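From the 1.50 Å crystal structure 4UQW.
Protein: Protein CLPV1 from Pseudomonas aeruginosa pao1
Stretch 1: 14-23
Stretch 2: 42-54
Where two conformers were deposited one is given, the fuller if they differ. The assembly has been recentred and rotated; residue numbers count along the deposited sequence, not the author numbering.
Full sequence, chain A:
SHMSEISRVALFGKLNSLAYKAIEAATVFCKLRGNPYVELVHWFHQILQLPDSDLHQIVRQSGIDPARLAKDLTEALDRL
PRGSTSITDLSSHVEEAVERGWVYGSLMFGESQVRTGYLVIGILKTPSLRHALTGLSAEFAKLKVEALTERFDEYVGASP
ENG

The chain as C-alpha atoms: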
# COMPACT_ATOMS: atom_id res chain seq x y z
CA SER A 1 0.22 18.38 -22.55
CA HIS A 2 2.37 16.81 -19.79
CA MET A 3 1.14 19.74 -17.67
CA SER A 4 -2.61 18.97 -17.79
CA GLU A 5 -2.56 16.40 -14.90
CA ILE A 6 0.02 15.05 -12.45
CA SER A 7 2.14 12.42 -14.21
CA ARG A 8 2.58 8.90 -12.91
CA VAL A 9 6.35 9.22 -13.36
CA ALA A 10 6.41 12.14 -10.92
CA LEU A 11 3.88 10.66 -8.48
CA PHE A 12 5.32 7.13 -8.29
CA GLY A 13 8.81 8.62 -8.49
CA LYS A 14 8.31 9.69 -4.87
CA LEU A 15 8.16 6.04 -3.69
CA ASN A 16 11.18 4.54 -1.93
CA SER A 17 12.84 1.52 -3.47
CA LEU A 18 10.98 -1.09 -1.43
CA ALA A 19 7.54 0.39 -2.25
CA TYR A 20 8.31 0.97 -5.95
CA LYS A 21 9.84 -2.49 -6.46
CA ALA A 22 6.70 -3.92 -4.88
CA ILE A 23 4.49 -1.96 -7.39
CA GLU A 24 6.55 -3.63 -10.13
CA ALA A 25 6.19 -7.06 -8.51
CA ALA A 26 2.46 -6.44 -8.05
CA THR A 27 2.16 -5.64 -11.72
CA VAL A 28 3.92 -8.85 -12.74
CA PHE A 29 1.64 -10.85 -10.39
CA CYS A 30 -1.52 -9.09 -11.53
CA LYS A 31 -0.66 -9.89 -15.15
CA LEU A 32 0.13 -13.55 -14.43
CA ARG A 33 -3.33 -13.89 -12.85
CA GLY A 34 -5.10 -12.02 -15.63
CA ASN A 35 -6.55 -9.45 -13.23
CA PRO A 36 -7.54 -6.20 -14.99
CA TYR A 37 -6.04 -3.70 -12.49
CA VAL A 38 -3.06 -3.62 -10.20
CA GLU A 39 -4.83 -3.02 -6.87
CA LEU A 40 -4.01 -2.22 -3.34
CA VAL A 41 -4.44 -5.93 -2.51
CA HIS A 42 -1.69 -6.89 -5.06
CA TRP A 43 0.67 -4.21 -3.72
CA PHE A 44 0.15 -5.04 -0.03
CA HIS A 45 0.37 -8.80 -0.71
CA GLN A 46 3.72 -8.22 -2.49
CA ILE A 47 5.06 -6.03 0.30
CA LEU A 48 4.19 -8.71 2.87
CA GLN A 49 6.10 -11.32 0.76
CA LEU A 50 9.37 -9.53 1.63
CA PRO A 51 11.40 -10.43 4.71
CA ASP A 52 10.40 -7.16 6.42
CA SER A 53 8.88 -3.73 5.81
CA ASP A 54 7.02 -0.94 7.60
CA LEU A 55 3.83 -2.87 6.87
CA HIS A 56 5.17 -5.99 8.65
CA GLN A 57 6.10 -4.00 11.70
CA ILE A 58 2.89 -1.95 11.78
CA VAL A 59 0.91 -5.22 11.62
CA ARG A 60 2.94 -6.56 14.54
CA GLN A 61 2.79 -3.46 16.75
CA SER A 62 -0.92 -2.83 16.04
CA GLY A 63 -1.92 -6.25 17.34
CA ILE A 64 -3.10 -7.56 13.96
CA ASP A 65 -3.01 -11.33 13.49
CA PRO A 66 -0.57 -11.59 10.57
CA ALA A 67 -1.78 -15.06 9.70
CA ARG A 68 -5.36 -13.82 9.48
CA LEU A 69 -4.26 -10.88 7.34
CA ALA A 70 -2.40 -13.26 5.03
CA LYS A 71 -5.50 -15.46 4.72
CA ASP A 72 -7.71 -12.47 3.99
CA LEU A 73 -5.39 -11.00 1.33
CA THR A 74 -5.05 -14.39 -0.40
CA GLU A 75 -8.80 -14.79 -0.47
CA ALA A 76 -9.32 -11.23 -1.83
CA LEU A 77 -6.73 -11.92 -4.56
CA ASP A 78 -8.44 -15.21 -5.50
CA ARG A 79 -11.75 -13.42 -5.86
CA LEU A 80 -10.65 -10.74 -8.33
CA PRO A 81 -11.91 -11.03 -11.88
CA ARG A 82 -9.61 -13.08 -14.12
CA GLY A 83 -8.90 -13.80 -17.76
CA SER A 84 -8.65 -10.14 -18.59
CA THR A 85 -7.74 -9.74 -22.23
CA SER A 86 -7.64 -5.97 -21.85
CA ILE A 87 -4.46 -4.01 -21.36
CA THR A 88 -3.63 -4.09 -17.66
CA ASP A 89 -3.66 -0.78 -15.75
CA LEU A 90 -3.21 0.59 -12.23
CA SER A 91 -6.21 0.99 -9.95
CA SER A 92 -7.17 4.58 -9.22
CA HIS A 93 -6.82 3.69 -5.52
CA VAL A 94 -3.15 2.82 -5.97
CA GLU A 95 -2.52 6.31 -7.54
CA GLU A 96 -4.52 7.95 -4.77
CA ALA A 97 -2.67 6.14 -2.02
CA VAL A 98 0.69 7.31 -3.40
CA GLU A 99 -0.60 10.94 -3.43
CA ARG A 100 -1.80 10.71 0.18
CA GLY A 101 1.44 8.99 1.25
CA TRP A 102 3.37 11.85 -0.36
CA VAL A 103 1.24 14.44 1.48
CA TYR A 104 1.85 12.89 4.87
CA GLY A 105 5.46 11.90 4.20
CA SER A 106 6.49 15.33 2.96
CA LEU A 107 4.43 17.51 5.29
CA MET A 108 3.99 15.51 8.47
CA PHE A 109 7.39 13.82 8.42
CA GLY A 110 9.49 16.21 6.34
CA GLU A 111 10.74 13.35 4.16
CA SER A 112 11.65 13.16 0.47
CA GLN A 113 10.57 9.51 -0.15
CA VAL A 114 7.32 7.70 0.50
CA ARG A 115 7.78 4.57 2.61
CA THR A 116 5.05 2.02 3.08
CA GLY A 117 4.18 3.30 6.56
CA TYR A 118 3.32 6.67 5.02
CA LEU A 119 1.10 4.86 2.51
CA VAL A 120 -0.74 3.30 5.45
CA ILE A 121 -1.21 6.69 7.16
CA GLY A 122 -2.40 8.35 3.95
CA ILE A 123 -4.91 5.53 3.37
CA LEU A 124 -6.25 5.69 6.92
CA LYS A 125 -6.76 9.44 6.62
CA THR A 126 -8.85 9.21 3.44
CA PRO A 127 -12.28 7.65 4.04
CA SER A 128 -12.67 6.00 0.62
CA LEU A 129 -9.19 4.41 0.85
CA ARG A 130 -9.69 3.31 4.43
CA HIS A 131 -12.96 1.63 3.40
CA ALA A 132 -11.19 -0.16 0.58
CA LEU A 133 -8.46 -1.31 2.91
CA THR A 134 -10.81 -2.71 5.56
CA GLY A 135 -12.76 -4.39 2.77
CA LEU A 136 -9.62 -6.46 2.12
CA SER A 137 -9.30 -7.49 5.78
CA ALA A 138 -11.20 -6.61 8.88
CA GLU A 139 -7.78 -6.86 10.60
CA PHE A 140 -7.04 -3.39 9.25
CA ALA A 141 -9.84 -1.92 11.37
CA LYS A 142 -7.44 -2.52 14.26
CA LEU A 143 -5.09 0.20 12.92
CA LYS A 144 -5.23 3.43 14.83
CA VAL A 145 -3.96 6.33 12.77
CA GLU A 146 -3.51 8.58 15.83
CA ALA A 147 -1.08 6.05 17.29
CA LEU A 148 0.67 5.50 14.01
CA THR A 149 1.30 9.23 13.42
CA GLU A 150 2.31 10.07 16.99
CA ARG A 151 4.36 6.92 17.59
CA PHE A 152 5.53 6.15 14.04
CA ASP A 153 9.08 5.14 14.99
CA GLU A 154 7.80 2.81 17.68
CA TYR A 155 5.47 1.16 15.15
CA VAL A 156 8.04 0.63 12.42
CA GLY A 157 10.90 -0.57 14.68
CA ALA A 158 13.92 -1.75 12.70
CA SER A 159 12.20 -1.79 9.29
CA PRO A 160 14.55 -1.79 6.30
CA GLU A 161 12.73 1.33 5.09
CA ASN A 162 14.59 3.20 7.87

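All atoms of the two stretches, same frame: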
# COMPACT_ATOMS: atom_id res chain seq x y z
N LYS A 14 8.06 9.39 -6.27
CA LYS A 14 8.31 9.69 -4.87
C LYS A 14 8.44 8.44 -3.97
O LYS A 14 8.89 8.55 -2.83
CB LYS A 14 7.18 10.54 -4.28
CG LYS A 14 7.06 11.91 -4.95
CD LYS A 14 8.40 12.69 -4.77
CE LYS A 14 8.15 14.16 -5.22
NZ LYS A 14 9.42 15.02 -5.17
N LEU A 15 8.07 7.26 -4.48
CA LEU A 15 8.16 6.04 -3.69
C LEU A 15 9.61 5.67 -3.38
O LEU A 15 10.50 5.88 -4.23
CB LEU A 15 7.51 4.87 -4.43
CG LEU A 15 5.99 4.99 -4.62
CD1 LEU A 15 5.52 3.85 -5.46
CD2 LEU A 15 5.21 4.95 -3.30
N ASN A 16 9.86 5.14 -2.19
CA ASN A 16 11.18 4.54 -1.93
C ASN A 16 11.37 3.25 -2.70
O ASN A 16 10.44 2.81 -3.45
CB ASN A 16 11.43 4.36 -0.42
CG ASN A 16 10.60 3.24 0.21
OD1 ASN A 16 9.90 2.46 -0.47
ND2 ASN A 16 10.66 3.15 1.55
N SER A 17 12.56 2.63 -2.59
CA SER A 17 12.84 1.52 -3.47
C SER A 17 12.00 0.30 -3.10
O SER A 17 11.54 -0.41 -3.99
CB SER A 17 14.33 1.20 -3.44
OG SER A 17 14.69 0.73 -2.17
N LEU A 18 11.77 0.09 -1.82
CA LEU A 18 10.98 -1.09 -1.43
C LEU A 18 9.56 -0.97 -1.99
O LEU A 18 8.97 -1.92 -2.61
CB LEU A 18 11.01 -1.23 0.12
CG LEU A 18 10.25 -2.46 0.66
CD1 LEU A 18 10.85 -2.93 2.01
CD2 LEU A 18 8.76 -2.21 0.84
N ALA A 19 8.92 0.19 -1.81
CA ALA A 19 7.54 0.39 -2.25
C ALA A 19 7.45 0.33 -3.76
O ALA A 19 6.50 -0.25 -4.31
CB ALA A 19 6.95 1.73 -1.76
N TYR A 20 8.40 0.94 -4.50
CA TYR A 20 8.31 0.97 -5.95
C TYR A 20 8.59 -0.42 -6.52
O TYR A 20 7.91 -0.89 -7.45
CB TYR A 20 9.31 1.96 -6.57
CG TYR A 20 8.90 2.67 -7.86
CD1 TYR A 20 7.96 2.13 -8.74
CD2 TYR A 20 9.37 3.94 -8.14
CE1 TYR A 20 7.58 2.80 -9.91
CE2 TYR A 20 9.03 4.61 -9.31
CZ TYR A 20 8.13 4.05 -10.19
OH TYR A 20 7.71 4.69 -11.33
N LYS A 21 9.57 -1.12 -5.96
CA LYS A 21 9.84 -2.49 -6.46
C LYS A 21 8.63 -3.36 -6.21
O LYS A 21 8.33 -4.27 -7.01
CB LYS A 21 11.10 -3.07 -5.80
CG LYS A 21 12.39 -2.41 -6.39
CD LYS A 21 13.64 -2.92 -5.65
CE LYS A 21 14.91 -2.19 -6.09
NZ LYS A 21 15.98 -2.34 -5.05
N ALA A 22 7.89 -3.09 -5.13
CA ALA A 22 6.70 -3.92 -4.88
C ALA A 22 5.56 -3.58 -5.83
O ALA A 22 4.74 -4.45 -6.13
CB ALA A 22 6.25 -3.81 -3.40
N ILE A 23 5.43 -2.32 -6.30
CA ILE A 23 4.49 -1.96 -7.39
C ILE A 23 4.83 -2.78 -8.63
O ILE A 23 3.95 -3.31 -9.34
CB ILE A 23 4.59 -0.40 -7.81
CG1 ILE A 23 3.83 0.43 -6.82
CG2 ILE A 23 4.07 -0.16 -9.29
CD1 ILE A 23 2.31 0.20 -6.89
N HIS A 42 -2.92 -6.35 -4.45
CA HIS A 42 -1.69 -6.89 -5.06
C HIS A 42 -0.46 -6.28 -4.41
O HIS A 42 0.54 -6.95 -4.17
CB HIS A 42 -1.62 -6.59 -6.57
CG HIS A 42 -2.68 -7.25 -7.40
ND1 HIS A 42 -3.70 -6.51 -7.94
CD2 HIS A 42 -2.84 -8.53 -7.81
CE1 HIS A 42 -4.47 -7.31 -8.67
NE2 HIS A 42 -3.97 -8.53 -8.61
N TRP A 43 -0.51 -4.95 -4.20
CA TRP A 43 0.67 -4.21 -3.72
C TRP A 43 0.98 -4.66 -2.29
O TRP A 43 2.13 -4.96 -1.94
CB TRP A 43 0.34 -2.72 -3.73
CG TRP A 43 1.56 -1.84 -3.61
CD1 TRP A 43 2.86 -2.22 -3.64
CD2 TRP A 43 1.51 -0.43 -3.53
NE1 TRP A 43 3.67 -1.07 -3.57
CE2 TRP A 43 2.84 0.03 -3.55
CE3 TRP A 43 0.44 0.51 -3.54
CZ2 TRP A 43 3.15 1.41 -3.48
CZ3 TRP A 43 0.73 1.86 -3.49
CH2 TRP A 43 2.10 2.29 -3.46
N PHE A 44 -0.07 -4.68 -1.44
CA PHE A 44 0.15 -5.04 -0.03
C PHE A 44 0.56 -6.52 0.08
O PHE A 44 1.45 -6.87 0.89
CB PHE A 44 -1.12 -4.76 0.79
CG PHE A 44 -1.19 -3.36 1.27
CD1 PHE A 44 -0.80 -2.34 0.44
CD2 PHE A 44 -1.61 -3.04 2.57
CE1 PHE A 44 -0.86 -1.01 0.85
CE2 PHE A 44 -1.64 -1.68 2.98
CZ PHE A 44 -1.28 -0.71 2.13
N HIS A 45 -0.06 -7.41 -0.73
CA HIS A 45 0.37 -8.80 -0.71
C HIS A 45 1.90 -8.90 -1.08
O HIS A 45 2.66 -9.61 -0.41
CB HIS A 45 -0.52 -9.61 -1.66
CG HIS A 45 -0.00 -10.98 -1.89
ND1 HIS A 45 -0.26 -12.04 -1.04
CD2 HIS A 45 0.83 -11.45 -2.85
CE1 HIS A 45 0.35 -13.13 -1.52
NE2 HIS A 45 1.01 -12.79 -2.60
N GLN A 46 2.32 -8.15 -2.09
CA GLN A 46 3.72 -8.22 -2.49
C GLN A 46 4.65 -7.64 -1.45
O GLN A 46 5.76 -8.19 -1.20
CB GLN A 46 3.94 -7.51 -3.85
CG GLN A 46 3.44 -8.38 -5.01
CD GLN A 46 4.12 -9.69 -5.18
OE1 GLN A 46 5.36 -9.83 -5.07
NE2 GLN A 46 3.32 -10.68 -5.37
N ILE A 47 4.23 -6.58 -0.78
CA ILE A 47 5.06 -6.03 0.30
C ILE A 47 5.22 -7.06 1.42
O ILE A 47 6.36 -7.25 1.92
CB ILE A 47 4.43 -4.70 0.85
CG1 ILE A 47 4.56 -3.58 -0.18
CG2 ILE A 47 5.06 -4.32 2.22
CD1 ILE A 47 3.57 -2.42 0.08
N LEU A 48 4.15 -7.77 1.75
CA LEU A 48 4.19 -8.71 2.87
C LEU A 48 4.96 -9.99 2.50
O LEU A 48 5.27 -10.79 3.40
CB LEU A 48 2.76 -9.03 3.32
CG LEU A 48 2.22 -7.79 4.06
CD1 LEU A 48 0.72 -7.94 4.18
CD2 LEU A 48 2.85 -7.64 5.42
N GLN A 49 5.25 -10.19 1.19
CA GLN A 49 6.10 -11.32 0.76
C GLN A 49 7.59 -11.12 1.06
O GLN A 49 8.34 -12.12 1.09
CB GLN A 49 5.95 -11.57 -0.74
CG GLN A 49 4.60 -12.17 -1.15
CD GLN A 49 4.48 -13.63 -0.74
OE1 GLN A 49 3.96 -13.93 0.32
NE2 GLN A 49 4.98 -14.53 -1.59
N LEU A 50 7.99 -9.87 1.33
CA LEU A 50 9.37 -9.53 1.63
C LEU A 50 9.73 -9.99 3.05
O LEU A 50 8.85 -10.29 3.86
CB LEU A 50 9.54 -8.00 1.52
CG LEU A 50 9.19 -7.40 0.16
CD1 LEU A 50 9.22 -5.87 0.34
CD2 LEU A 50 10.28 -7.79 -0.85
N PRO A 51 11.01 -10.05 3.35
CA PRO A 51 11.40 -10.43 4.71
C PRO A 51 10.89 -9.48 5.79
O PRO A 51 10.56 -9.91 6.92
CB PRO A 51 12.93 -10.37 4.66
CG PRO A 51 13.26 -10.54 3.21
CD PRO A 51 12.17 -9.81 2.46
N ASP A 52 10.81 -8.18 5.46
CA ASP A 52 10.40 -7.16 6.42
C ASP A 52 10.05 -5.89 5.68
O ASP A 52 10.43 -5.71 4.51
CB ASP A 52 11.53 -6.92 7.44
CG ASP A 52 11.05 -6.23 8.73
OD1 ASP A 52 9.85 -6.23 9.05
OD2 ASP A 52 11.95 -5.71 9.46
N SER A 53 9.33 -5.01 6.36
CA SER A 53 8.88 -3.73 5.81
C SER A 53 8.19 -2.93 6.91
O SER A 53 7.93 -3.48 7.99
CB SER A 53 7.89 -3.90 4.66
OG SER A 53 6.65 -4.41 5.19
N ASP A 54 7.83 -1.69 6.63
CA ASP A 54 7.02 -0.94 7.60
C ASP A 54 5.69 -1.66 7.81
O ASP A 54 5.17 -1.66 8.92
CB ASP A 54 6.65 0.46 7.10
CG ASP A 54 7.80 1.39 7.00
OD1 ASP A 54 8.90 1.08 7.53
OD2 ASP A 54 7.53 2.48 6.45

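Stretches 14-23 and 42-54 pack through two helices, 17-23 and 42-49, whose axes approach to 9.0 Å with an angle of 121° between their N-to-C directions. The contact buries 410 Å², counting both sides, and is almost entirely apolar, with a single hydrogen bond across it.

Stretch 2 opens with His42, whose imidazole leads away from the contact and is hydrogen-bonded elsewhere in the structure. Trp43 follows and contributes the largest share of the buried surface. Its CA-to-CB bond points sideways, but with chi1 at t and chi2 at 7° the indole reaches across to stretch 1. There Trp43 NE1 donates to Ala19 O at 3.0 Å, with an N-H...O angle of 148°. Ala19 O also accepts the helical bond from Ile23 N at 3.1 Å, so the indole shares an acceptor already engaged in the backbone. Over one face of the ring lies Ile23, whose m, m rotamer brings CD1 to 3.5 Å from the centroid of the Trp43 six-membered ring, 16° off the normal, a CH-pi contact. Ala22 CB lies 3.8 Å from Trp43 CD1, and Leu15 CD1, from the loop before the helix, comes within 3.9 Å of Trp43 CZ2. A flat indole thus combines a broad apolar surface with one polar group, and that group is satisfied.

Phe44 points away and His45 is out of reach; the next contacts come from Gln46 and Ile47. The CA atoms of Gln46 and Ala22 are 5.8 Å apart, and the small methyl of Ala22 suits so close an approach of the backbones. Gln46 offers the aliphatic base of its side chain, with CB 3.9 Å from Ala22 O. Ile47 CG1 packs against Ala22 CB at 3.6 Å, while its CG2 lies 4.5 Å from Leu18 CD2.

Leu48 and Gln49 make no contact. Beyond them the chain turns, and Leu50 points back toward stretch 1, its CD1 3.6 Å from Leu18 CG. Leu18, in a t, t rotamer, also places CD1 3.8 Å from Asp52 O and 4.1 Å from Ser53 CB, so one branched side chain touches both Ile47 in the helix and the loop residues Leu50, Asp52 and Ser53. Asp52 itself points away; its OD1 accepts a weak hydrogen bond from Ser53 N at 3.0 Å. Ser53 occupies the N-cap position of the following helix. At the other stretch's helix start, Asn16 OD1 accepts from Ala19 N at 2.8 Å, capping the helix that carries Leu18, Ala19, Ala22 and Ile23 into the contact.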